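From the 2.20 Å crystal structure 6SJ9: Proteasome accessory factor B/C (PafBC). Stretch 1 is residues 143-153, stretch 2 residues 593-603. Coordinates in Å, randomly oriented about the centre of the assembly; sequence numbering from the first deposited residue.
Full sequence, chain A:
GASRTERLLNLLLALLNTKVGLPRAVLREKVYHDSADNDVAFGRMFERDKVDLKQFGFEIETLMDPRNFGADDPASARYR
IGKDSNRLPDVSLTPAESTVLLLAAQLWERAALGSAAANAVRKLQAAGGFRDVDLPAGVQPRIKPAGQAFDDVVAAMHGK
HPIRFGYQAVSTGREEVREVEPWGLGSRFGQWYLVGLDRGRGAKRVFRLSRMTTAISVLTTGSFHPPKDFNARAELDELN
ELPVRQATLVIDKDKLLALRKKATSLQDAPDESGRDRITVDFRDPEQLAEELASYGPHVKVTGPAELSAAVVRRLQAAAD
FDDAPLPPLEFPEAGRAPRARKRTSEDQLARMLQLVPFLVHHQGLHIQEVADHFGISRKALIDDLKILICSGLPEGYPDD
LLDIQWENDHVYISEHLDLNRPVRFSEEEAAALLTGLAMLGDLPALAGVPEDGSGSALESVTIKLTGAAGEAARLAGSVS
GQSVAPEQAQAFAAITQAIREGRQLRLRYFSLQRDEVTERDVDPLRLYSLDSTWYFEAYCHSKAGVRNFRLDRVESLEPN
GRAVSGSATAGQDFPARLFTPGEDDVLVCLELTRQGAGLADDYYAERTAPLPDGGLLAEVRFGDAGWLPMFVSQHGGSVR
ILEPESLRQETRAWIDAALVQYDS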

ATOM      1  N   ILE A 143      -5.959  -6.970   2.372  1.00 41.71           N
ATOM      2  CA  ILE A 143      -7.245  -7.139   3.009  1.00 46.10           C
ATOM      3  C   ILE A 143      -7.738  -5.771   3.389  1.00 49.38           C
ATOM      4  O   ILE A 143      -7.119  -5.093   4.208  1.00 52.76           O
ATOM      5  CB  ILE A 143      -7.184  -8.032   4.239  1.00 48.74           C
ATOM      6  CG1 ILE A 143      -6.476  -9.347   3.908  1.00 57.01           C
ATOM      7  CG2 ILE A 143      -8.645  -8.212   4.757  1.00 47.74           C
ATOM      8  CD1 ILE A 143      -7.222 -10.272   3.036  1.00 55.87           C
ATOM      9  N   LYS A 144      -8.808  -5.316   2.770  1.00 50.62           N
ATOM     10  CA  LYS A 144      -9.254  -3.974   3.080  1.00 47.66           C
ATOM     11  C   LYS A 144     -10.762  -3.984   3.170  1.00 50.99           C
ATOM     12  O   LYS A 144     -11.402  -4.905   2.663  1.00 56.61           O
ATOM     13  CB  LYS A 144      -8.711  -3.012   2.012  1.00 46.12           C
ATOM     14  CG  LYS A 144      -9.330  -3.172   0.682  1.00 50.84           C
ATOM     15  CD  LYS A 144      -9.223  -1.899  -0.151  1.00 58.41           C
ATOM     16  CE  LYS A 144      -8.536  -2.224  -1.468  1.00 66.78           C
ATOM     17  NZ  LYS A 144      -7.102  -1.770  -1.604  1.00 73.23           N
ATOM     18  N   PRO A 145     -11.359  -3.022   3.871  1.00 51.25           N
ATOM     19  CA  PRO A 145     -12.823  -2.959   3.890  1.00 50.35           C
ATOM     20  C   PRO A 145     -13.292  -2.629   2.485  1.00 50.03           C
ATOM     21  O   PRO A 145     -12.633  -1.879   1.766  1.00 53.97           O
ATOM     22  CB  PRO A 145     -13.122  -1.828   4.874  1.00 51.05           C
ATOM     23  CG  PRO A 145     -11.917  -0.924   4.763  1.00 52.43           C
ATOM     24  CD  PRO A 145     -10.747  -1.909   4.614  1.00 51.59           C
ATOM     25  N   ALA A 146     -14.412  -3.224   2.099  1.00 48.99           N
ATOM     26  CA  ALA A 146     -15.028  -3.009   0.792  1.00 50.57           C
ATOM     27  C   ALA A 146     -15.257  -1.523   0.499  1.00 50.93           C
ATOM     28  O   ALA A 146     -15.821  -0.796   1.323  1.00 47.75           O
ATOM     29  CB  ALA A 146     -16.365  -3.749   0.744  1.00 51.16           C
ATOM     30  N   GLY A 147     -14.760  -1.061  -0.656  1.00 47.80           N
ATOM     31  CA  GLY A 147     -14.965   0.332  -1.028  1.00 48.45           C
ATOM     32  C   GLY A 147     -16.440   0.720  -1.094  1.00 49.34           C
ATOM     33  O   GLY A 147     -16.809   1.835  -0.712  1.00 51.20           O
ATOM     34  N   GLN A 148     -17.296  -0.195  -1.575  1.00 45.35           N
ATOM     35  CA  GLN A 148     -18.719   0.101  -1.745  1.00 49.36           C
ATOM     36  C   GLN A 148     -19.425   0.285  -0.388  1.00 48.52           C
ATOM     37  O   GLN A 148     -20.175   1.244  -0.192  1.00 47.54           O
ATOM     38  CB  GLN A 148     -19.404  -1.009  -2.558  1.00 48.92           C
ATOM     39  CG  GLN A 148     -20.840  -0.603  -2.880  1.00 52.28           C
ATOM     40  CD  GLN A 148     -20.873   0.623  -3.806  1.00 59.02           C
ATOM     41  OE1 GLN A 148     -20.173   0.662  -4.835  1.00 57.85           O
ATOM     42  NE2 GLN A 148     -21.634   1.655  -3.416  1.00 63.74           N
ATOM     43  N   ALA A 149     -19.177  -0.617   0.558  1.00 49.99           N
ATOM     44  CA  ALA A 149     -19.779  -0.515   1.890  1.00 52.05           C
ATOM     45  C   ALA A 149     -19.333   0.754   2.581  1.00 55.54           C
ATOM     46  O   ALA A 149     -20.122   1.438   3.270  1.00 54.07           O
ATOM     47  CB  ALA A 149     -19.404  -1.736   2.733  1.00 46.66           C
ATOM     48  N   PHE A 150     -18.072   1.106   2.379  1.00 54.78           N
ATOM     49  CA  PHE A 150     -17.592   2.374   2.884  1.00 51.10           C
ATOM     50  C   PHE A 150     -18.341   3.522   2.248  1.00 48.69           C
ATOM     51  O   PHE A 150     -18.737   4.469   2.945  1.00 50.35           O
ATOM     52  CB  PHE A 150     -16.103   2.521   2.622  1.00 51.02           C
ATOM     53  CG  PHE A 150     -15.381   3.170   3.733  1.00 47.86           C
ATOM     54  CD1 PHE A 150     -15.265   4.526   3.778  1.00 47.35           C
ATOM     55  CD2 PHE A 150     -14.813   2.398   4.736  1.00 51.23           C
ATOM     56  CE1 PHE A 150     -14.613   5.133   4.830  1.00 46.17           C
ATOM     57  CE2 PHE A 150     -14.140   2.975   5.794  1.00 51.44           C
ATOM     58  CZ  PHE A 150     -14.050   4.359   5.836  1.00 48.36           C
ATOM     59  N   ASP A 151     -18.416   3.529   0.897  1.00 43.67           N
ATOM     60  CA  ASP A 151     -19.140   4.595   0.221  1.00 44.49           C
ATOM     61  C   ASP A 151     -20.588   4.680   0.707  1.00 40.50           C
ATOM     62  O   ASP A 151     -21.131   5.780   0.822  1.00 42.42           O
ATOM     63  CB  ASP A 151     -19.129   4.433  -1.297  1.00 43.62           C
ATOM     64  CG  ASP A 151     -17.708   4.631  -1.935  1.00 54.69           C
ATOM     65  OD1 ASP A 151     -16.758   5.122  -1.271  1.00 56.00           O
ATOM     66  OD2 ASP A 151     -17.564   4.320  -3.148  1.00 59.04           O
ATOM     67  N   ASP A 152     -21.216   3.536   1.001  1.00 38.47           N
ATOM     68  CA  ASP A 152     -22.643   3.550   1.335  1.00 43.26           C
ATOM     69  C   ASP A 152     -22.888   4.117   2.726  1.00 40.70           C
ATOM     70  O   ASP A 152     -23.782   4.957   2.910  1.00 40.65           O
ATOM     71  CB  ASP A 152     -23.232   2.147   1.220  1.00 43.32           C
ATOM     72  CG  ASP A 152     -23.338   1.710  -0.202  1.00 47.34           C
ATOM     73  OD1 ASP A 152     -23.564   2.569  -1.109  1.00 50.78           O
ATOM     74  OD2 ASP A 152     -23.276   0.496  -0.406  1.00 49.99           O
ATOM     75  N   VAL A 153     -22.044   3.740   3.694  1.00 39.67           N
ATOM     76  CA  VAL A 153     -22.165   4.309   5.037  1.00 37.36           C
ATOM     77  C   VAL A 153     -21.897   5.805   5.000  1.00 39.62           C
ATOM     78  O   VAL A 153     -22.631   6.590   5.595  1.00 40.43           O
ATOM     79  CB  VAL A 153     -21.223   3.588   6.020  1.00 33.61           C
ATOM     80  CG1 VAL A 153     -21.178   4.353   7.373  1.00 37.95           C
ATOM     81  CG2 VAL A 153     -21.786   2.200   6.292  1.00 34.35           C
TER
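Stretch 2 (593-603) TRQGAGLADDY

Stretch 2 packs against the start of the helix that begins at Gly147, although more than 440 residues separate the touching partners. It is compact: a type I turn from Arg594 to Ala597, closed by Ala597 N to Arg594 O (3.0 Å), is followed by a second from Gly596 to Leu599, closed by Leu599 N to Gly596 O (3.1 Å), and the chain then continues into a short helix that includes Leu599 to Asp602. Gly596 N also makes a weak hydrogen bond to Thr593 OG1 (3.3 Å).

The backbones come closest where two glycines meet, with Gly147 CA 4.4 Å from Gly598 CA. The fit depends on the absence of side chains, since a CB on Gly598 would lie 3.0 Å from Gly147 CA, a clash. No backbone hydrogen bond crosses here; Gly147 O instead accepts from Asp151 N (2.8 Å), and Gly598 O from Asp602 N (3.2 Å).

Polar pairing is concentrated at Asp152. Arg594, whose CB points sideways, reaches it through an extended side chain and forms a two-pronged salt bridge: NH1 donates to Asp152 OD2 (2.6 Å) and NH2 to Asp152 OD1 (3.1 Å), both nearly linear. Asp152 OD1 also accepts from Gln148 NE2 (3.1 Å), so the carboxylate gathers donors from both stretches. The 3.3 Å approach of Gln148 NE2 to Arg594 NH2 is therefore not a bond between them; these two donors converge on the same oxygen. Gln148 CG lies over one face of the guanidinium, while Gln148 CB rests 3.7 Å from Gln595 O and Gln148 OE1 3.5 Å from Ala597 CB.

Beyond the glycines, Lys144 NZ forms a long salt bridge with Asp602 OD2 (3.8 Å), whereas Asp602 OD1 is hydrogen-bonded elsewhere in the structure.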

ATOM      1  N   THR A 593     -19.749  -7.706  -8.676  1.00 55.64           N
ATOM      2  CA  THR A 593     -20.985  -7.508  -7.928  1.00 56.13           C
ATOM      3  C   THR A 593     -21.006  -6.126  -7.272  1.00 55.11           C
ATOM      4  O   THR A 593     -19.984  -5.448  -7.170  1.00 50.58           O
ATOM      5  CB  THR A 593     -21.118  -8.565  -6.845  1.00 60.74           C
ATOM      6  OG1 THR A 593     -20.054  -8.382  -5.898  1.00 63.45           O
ATOM      7  CG2 THR A 593     -21.055 -10.000  -7.445  1.00 62.61           C
ATOM      8  N   ARG A 594     -22.199  -5.709  -6.821  1.00 59.15           N
ATOM      9  CA  ARG A 594     -22.317  -4.441  -6.109  1.00 59.68           C
ATOM     10  C   ARG A 594     -21.431  -4.426  -4.878  1.00 57.38           C
ATOM     11  O   ARG A 594     -20.676  -3.471  -4.651  1.00 52.79           O
ATOM     12  CB  ARG A 594     -23.767  -4.185  -5.692  1.00 65.65           C
ATOM     13  CG  ARG A 594     -23.909  -2.805  -5.074  1.00 67.58           C
ATOM     14  CD  ARG A 594     -25.301  -2.428  -4.547  1.00 71.82           C
ATOM     15  NE  ARG A 594     -25.313  -0.961  -4.442  1.00 76.43           N
ATOM     16  CZ  ARG A 594     -24.837  -0.248  -3.412  1.00 78.10           C
ATOM     17  NH1 ARG A 594     -24.328  -0.853  -2.335  1.00 73.32           N
ATOM     18  NH2 ARG A 594     -24.864   1.090  -3.459  1.00 80.97           N
ATOM     19  N   GLN A 595     -21.389  -5.548  -4.165  1.00 57.28           N
ATOM     20  CA  GLN A 595     -20.592  -5.611  -2.958  1.00 57.94           C
ATOM     21  C   GLN A 595     -19.139  -5.314  -3.240  1.00 54.85           C
ATOM     22  O   GLN A 595     -18.496  -4.614  -2.447  1.00 53.37           O
ATOM     23  CB  GLN A 595     -20.707  -6.988  -2.322  1.00 67.21           C
ATOM     24  CG  GLN A 595     -20.363  -7.037  -0.841  1.00 71.74           C
ATOM     25  CD  GLN A 595     -20.799  -8.346  -0.216  1.00 79.50           C
ATOM     26  OE1 GLN A 595     -21.420  -9.182  -0.886  1.00 85.98           O
ATOM     27  NE2 GLN A 595     -20.466  -8.547   1.064  1.00 77.93           N
ATOM     28  N   GLY A 596     -18.618  -5.803  -4.381  1.00 54.27           N
ATOM     29  CA  GLY A 596     -17.243  -5.584  -4.835  1.00 50.60           C
ATOM     30  C   GLY A 596     -17.004  -4.466  -5.868  1.00 51.07           C
ATOM     31  O   GLY A 596     -15.968  -4.437  -6.546  1.00 47.31           O
ATOM     32  N   ALA A 597     -17.950  -3.541  -6.014  1.00 45.01           N
ATOM     33  CA  ALA A 597     -17.816  -2.545  -7.066  1.00 49.29           C
ATOM     34  C   ALA A 597     -16.570  -1.685  -6.869  1.00 48.70           C
ATOM     35  O   ALA A 597     -16.017  -1.163  -7.841  1.00 47.74           O
ATOM     36  CB  ALA A 597     -19.088  -1.685  -7.121  1.00 49.75           C
ATOM     37  N   GLY A 598     -16.124  -1.522  -5.620  1.00 50.33           N
ATOM     38  CA  GLY A 598     -14.916  -0.751  -5.322  1.00 48.61           C
ATOM     39  C   GLY A 598     -13.632  -1.259  -5.964  1.00 46.46           C
ATOM     40  O   GLY A 598     -12.673  -0.482  -6.130  1.00 42.92           O
ATOM     41  N   LEU A 599     -13.586  -2.529  -6.369  1.00 44.00           N
ATOM     42  CA  LEU A 599     -12.372  -3.018  -7.022  1.00 42.74           C
ATOM     43  C   LEU A 599     -12.076  -2.298  -8.340  1.00 43.37           C
ATOM     44  O   LEU A 599     -10.904  -2.175  -8.722  1.00 43.39           O
ATOM     45  CB  LEU A 599     -12.484  -4.518  -7.216  1.00 48.25           C
ATOM     46  CG  LEU A 599     -12.628  -5.253  -5.880  1.00 45.85           C
ATOM     47  CD1 LEU A 599     -12.887  -6.673  -6.148  1.00 45.74           C
ATOM     48  CD2 LEU A 599     -11.304  -5.117  -5.060  1.00 43.61           C
ATOM     49  N   ALA A 600     -13.108  -1.795  -9.044  1.00 43.35           N
ATOM     50  CA  ALA A 600     -12.861  -1.053 -10.284  1.00 42.79           C
ATOM     51  C   ALA A 600     -12.043   0.203 -10.031  1.00 44.65           C
ATOM     52  O   ALA A 600     -11.335   0.670 -10.937  1.00 44.88           O
ATOM     53  CB  ALA A 600     -14.174  -0.670 -10.990  1.00 41.40           C
ATOM     54  N   ASP A 601     -12.181   0.805  -8.839  1.00 45.03           N
ATOM     55  CA  ASP A 601     -11.343   1.964  -8.482  1.00 42.56           C
ATOM     56  C   ASP A 601      -9.932   1.536  -8.079  1.00 42.61           C
ATOM     57  O   ASP A 601      -8.933   2.148  -8.492  1.00 40.69           O
ATOM     58  CB  ASP A 601     -12.000   2.716  -7.337  1.00 44.33           C
ATOM     59  CG  ASP A 601     -13.236   3.501  -7.770  1.00 49.46           C
ATOM     60  OD1 ASP A 601     -13.313   4.002  -8.928  1.00 47.58           O
ATOM     61  OD2 ASP A 601     -14.152   3.574  -6.921  1.00 54.16           O
ATOM     62  N   ASP A 602      -9.842   0.488  -7.270  1.00 40.44           N
ATOM     63  CA  ASP A 602      -8.541   0.010  -6.828  1.00 44.90           C
ATOM     64  C   ASP A 602      -7.637  -0.310  -8.014  1.00 45.56           C
ATOM     65  O   ASP A 602      -6.421  -0.126  -7.922  1.00 49.22           O
ATOM     66  CB  ASP A 602      -8.721  -1.234  -5.942  1.00 44.34           C
ATOM     67  CG  ASP A 602      -9.516  -0.945  -4.679  1.00 48.28           C
ATOM     68  OD1 ASP A 602      -9.754   0.251  -4.348  1.00 50.06           O
ATOM     69  OD2 ASP A 602      -9.974  -1.913  -4.046  1.00 52.11           O
ATOM     70  N   TYR A 603      -8.202  -0.762  -9.147  1.00 43.98           N
ATOM     71  CA  TYR A 603      -7.381  -1.120 -10.295  1.00 43.13           C
ATOM     72  C   TYR A 603      -7.528  -0.130 -11.450  1.00 48.17           C
ATOM     73  O   TYR A 603      -7.183  -0.458 -12.592  1.00 52.80           O
ATOM     74  CB  TYR A 603      -7.713  -2.559 -10.706  1.00 47.88           C
ATOM     75  CG  TYR A 603      -7.184  -3.569  -9.664  1.00 52.45           C
ATOM     76  CD1 TYR A 603      -7.911  -3.844  -8.503  1.00 51.87           C
ATOM     77  CD2 TYR A 603      -5.934  -4.183  -9.800  1.00 57.42           C
ATOM     78  CE1 TYR A 603      -7.428  -4.743  -7.515  1.00 53.59           C
ATOM     79  CE2 TYR A 603      -5.443  -5.089  -8.811  1.00 59.36           C
ATOM     80  CZ  TYR A 603      -6.203  -5.359  -7.674  1.00 59.35           C
ATOM     81  OH  TYR A 603      -5.740  -6.236  -6.683  1.00 63.24           O
TER